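PDB 4MFI: Sn-glycerol-3-phosphate ABC transporter substrate-binding protein UspB from Mycobacterium tuberculosis, which probably serves as the extracellular substrate-binding subunit of an ABC transporter, with specificity for glycerophosphocholine. Local coordinates for residues A[307-312]-A[325-330]. Residues are numbered along the deposited sequence; the frame is centred on the assembly and turned at random.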
ATOM      1  N   ALA A 307      -1.063   2.018  -5.739  1.00  5.68           N
ATOM      2  CA  ALA A 307      -0.646   2.012  -7.141  1.00  5.44           C
ATOM      3  C   ALA A 307      -0.116   3.352  -7.630  1.00  5.92           C
ATOM      4  O   ALA A 307      -0.479   4.417  -7.109  1.00  6.36           O
ATOM      5  CB  ALA A 307      -1.803   1.562  -8.025  1.00  7.19           C
ATOM      6  N   GLY A 308       0.734   3.281  -8.653  1.00  5.40           N
ATOM      7  CA  GLY A 308       1.338   4.449  -9.259  1.00  5.26           C
ATOM      8  C   GLY A 308       1.109   4.512 -10.755  1.00  5.77           C
ATOM      9  O   GLY A 308       0.589   3.572 -11.362  1.00  7.59           O
ATOM     10  N   LEU A 309       1.517   5.622 -11.359  1.00  5.83           N
ATOM     11  CA  LEU A 309       1.348   5.830 -12.792  1.00  6.56           C
ATOM     12  C   LEU A 309       2.677   5.678 -13.521  1.00  6.74           C
ATOM     13  O   LEU A 309       3.677   6.300 -13.136  1.00  7.17           O
ATOM     14  CB  LEU A 309       0.773   7.225 -13.055  1.00  7.13           C
ATOM     15  CG  LEU A 309      -0.586   7.526 -12.429  1.00  8.22           C
ATOM     16  CD1 LEU A 309      -1.019   8.959 -12.734  1.00 11.60           C
ATOM     17  CD2 LEU A 309      -1.630   6.534 -12.925  1.00 10.37           C
ATOM     18  N   ALA A 310       2.685   4.849 -14.564  1.00  6.24           N
ATOM     19  CA  ALA A 310       3.897   4.557 -15.328  1.00  5.93           C
ATOM     20  C   ALA A 310       3.706   4.892 -16.807  1.00  6.81           C
ATOM     21  O   ALA A 310       2.578   4.998 -17.290  1.00  7.56           O
ATOM     22  CB  ALA A 310       4.268   3.083 -15.176  1.00  7.05           C
ATOM     23  N   ILE A 311       4.819   5.034 -17.520  1.00  7.80           N
ATOM     24  CA  ILE A 311       4.813   5.361 -18.942  1.00  8.30           C
ATOM     25  C   ILE A 311       5.500   4.233 -19.707  1.00  8.33           C
ATOM     26  O   ILE A 311       6.684   3.981 -19.505  1.00 10.07           O
ATOM     27  CB  ILE A 311       5.580   6.680 -19.200  1.00  8.17           C
ATOM     28  CG1 ILE A 311       4.983   7.827 -18.380  1.00  8.93           C
ATOM     29  CG2 ILE A 311       5.603   7.029 -20.690  1.00 10.00           C
ATOM     30  CD1 ILE A 311       5.771   9.130 -18.513  1.00  9.51           C
ATOM     31  N   PRO A 312       4.763   3.543 -20.588  1.00  8.42           N
ATOM     32  CA  PRO A 312       5.383   2.467 -21.369  1.00  9.62           C
ATOM     33  C   PRO A 312       6.587   2.924 -22.196  1.00 11.36           C
ATOM     34  O   PRO A 312       6.618   4.049 -22.715  1.00 11.98           O
ATOM     35  CB  PRO A 312       4.250   2.014 -22.290  1.00 10.34           C
ATOM     36  CG  PRO A 312       3.009   2.297 -21.485  1.00 11.52           C
ATOM     37  CD  PRO A 312       3.308   3.616 -20.813  1.00 10.37           C
ATOM     38  N   LYS A 325       3.865  15.012 -18.424  1.00  9.61           N
ATOM     39  CA  LYS A 325       3.156  16.252 -18.102  1.00 10.48           C
ATOM     40  C   LYS A 325       1.820  15.939 -17.433  1.00  9.48           C
ATOM     41  O   LYS A 325       1.436  16.583 -16.445  1.00 11.03           O
ATOM     42  CB  LYS A 325       2.922  17.089 -19.359  1.00 11.78           C
ATOM     43  CG  LYS A 325       4.178  17.735 -19.912  1.00 12.22           C
ATOM     44  CD  LYS A 325       3.897  18.396 -21.258  1.00 16.16           C
ATOM     45  CE  LYS A 325       5.121  19.110 -21.799  1.00 19.98           C
ATOM     46  NZ  LYS A 325       4.885  19.636 -23.173  1.00 22.92           N
ATOM     47  N   PHE A 326       1.113  14.947 -17.966  1.00  9.57           N
ATOM     48  CA  PHE A 326      -0.149  14.530 -17.367  1.00  8.59           C
ATOM     49  C   PHE A 326       0.045  13.964 -15.964  1.00  8.41           C
ATOM     50  O   PHE A 326      -0.637  14.374 -15.018  1.00  8.37           O
ATOM     51  CB  PHE A 326      -0.862  13.501 -18.247  1.00  9.47           C
ATOM     52  CG  PHE A 326      -2.150  13.003 -17.658  1.00  9.31           C
ATOM     53  CD1 PHE A 326      -3.288  13.799 -17.677  1.00 10.30           C
ATOM     54  CD2 PHE A 326      -2.216  11.751 -17.059  1.00 10.45           C
ATOM     55  CE1 PHE A 326      -4.473  13.351 -17.126  1.00 10.92           C
ATOM     56  CE2 PHE A 326      -3.401  11.293 -16.505  1.00  9.72           C
ATOM     57  CZ  PHE A 326      -4.532  12.095 -16.540  1.00 10.40           C
ATOM     58  N   ILE A 327       0.966  13.014 -15.833  1.00  8.29           N
ATOM     59  CA  ILE A 327       1.212  12.370 -14.548  1.00  7.90           C
ATOM     60  C   ILE A 327       1.631  13.386 -13.495  1.00  7.84           C
ATOM     61  O   ILE A 327       1.115  13.364 -12.378  1.00  8.38           O
ATOM     62  CB  ILE A 327       2.286  11.272 -14.670  1.00  8.48           C
ATOM     63  CG1 ILE A 327       1.743  10.088 -15.470  1.00  8.63           C
ATOM     64  CG2 ILE A 327       2.733  10.798 -13.299  1.00  9.81           C
ATOM     65  CD1 ILE A 327       2.805   9.076 -15.817  1.00  9.53           C
ATOM     66  N   ALA A 328       2.552  14.277 -13.854  1.00  8.69           N
ATOM     67  CA  ALA A 328       3.032  15.283 -12.911  1.00  9.05           C
ATOM     68  C   ALA A 328       1.913  16.246 -12.520  1.00  9.80           C
ATOM     69  O   ALA A 328       1.831  16.690 -11.369  1.00 11.45           O
ATOM     70  CB  ALA A 328       4.216  16.049 -13.498  1.00  9.74           C
ATOM     71  N   PHE A 329       1.047  16.574 -13.472  1.00  9.05           N
ATOM     72  CA  PHE A 329      -0.038  17.504 -13.187  1.00  8.25           C
ATOM     73  C   PHE A 329      -1.075  16.905 -12.237  1.00  9.09           C
ATOM     74  O   PHE A 329      -1.458  17.532 -11.248  1.00  9.73           O
ATOM     75  CB  PHE A 329      -0.710  17.984 -14.477  1.00  9.90           C
ATOM     76  CG  PHE A 329      -1.840  18.936 -14.241  1.00 11.38           C
ATOM     77  CD1 PHE A 329      -1.597  20.291 -14.066  1.00 13.33           C
ATOM     78  CD2 PHE A 329      -3.148  18.476 -14.169  1.00 11.64           C
ATOM     79  CE1 PHE A 329      -2.644  21.173 -13.832  1.00 14.86           C
ATOM     80  CE2 PHE A 329      -4.193  19.346 -13.939  1.00 13.70           C
ATOM     81  CZ  PHE A 329      -3.944  20.696 -13.769  1.00 14.34           C
ATOM     82  N   VAL A 330      -1.531  15.690 -12.526  1.00  8.25           N
ATOM     83  CA  VAL A 330      -2.604  15.118 -11.716  1.00  8.65           C
ATOM     84  C   VAL A 330      -2.134  14.725 -10.319  1.00  9.21           C
ATOM     85  O   VAL A 330      -2.957  14.489  -9.430  1.00 10.09           O
ATOM     86  CB  VAL A 330      -3.339  13.950 -12.415  1.00  9.16           C
ATOM     87  CG1 VAL A 330      -3.918  14.411 -13.748  1.00 10.59           C
ATOM     88  CG2 VAL A 330      -2.416  12.736 -12.597  1.00 10.81           C
TER
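I327 reaches from segment 325-330, the end of helix 317-330, toward L309 and I311, and its CD1 comes to 3.6 Å from I311 CG1, the shortest approach between the two segments. The same methyl lies 3.9 Å from L309 CB, so one carbon touches both residues, with L309 and I311 spaced two apart along the chain. In I327, CG1 stands anti to the carbonyl carbon (chi1 -70°) and CD1 continues the chain extended (chi2 171°), which carries the methyl out from the helix. L309 runs the other way: it slides past I327 in the opposite sense, its CB 3.9 Å from I327 CG1, while the branch end CD1 goes on toward the next helical turn. I311 instead meets I327 at a slant.

The geometry is that of a helix laid over a sheet, with short-segment axes 9.5 Å apart and N-to-C directions 146° apart; strand 307-310 is followed in the chain by helix 317-330, which packs back on it. Strand 307-310 lies between strands 97-101 and 144-160, antiparallel to both, in the mixed sheet of this periplasmic-binding-protein-type fold; I327 also touches V97 on the former.

Packing thins toward V330, which meets L309 at roughly a right angle through a single methyl pair, CG2 to L309 CD1 at 4.0 Å. V330 CG1 turns to its own helix instead, 3.5 Å above the F326 ring plane and offset toward the rim. The F326 ring in turn meets F60 edge-to-face and touches I57 of helix 50-63. K325 and A328, both partly exposed, lie on the more exposed side of the helix, turned from the contact, and A328 touches V126 instead.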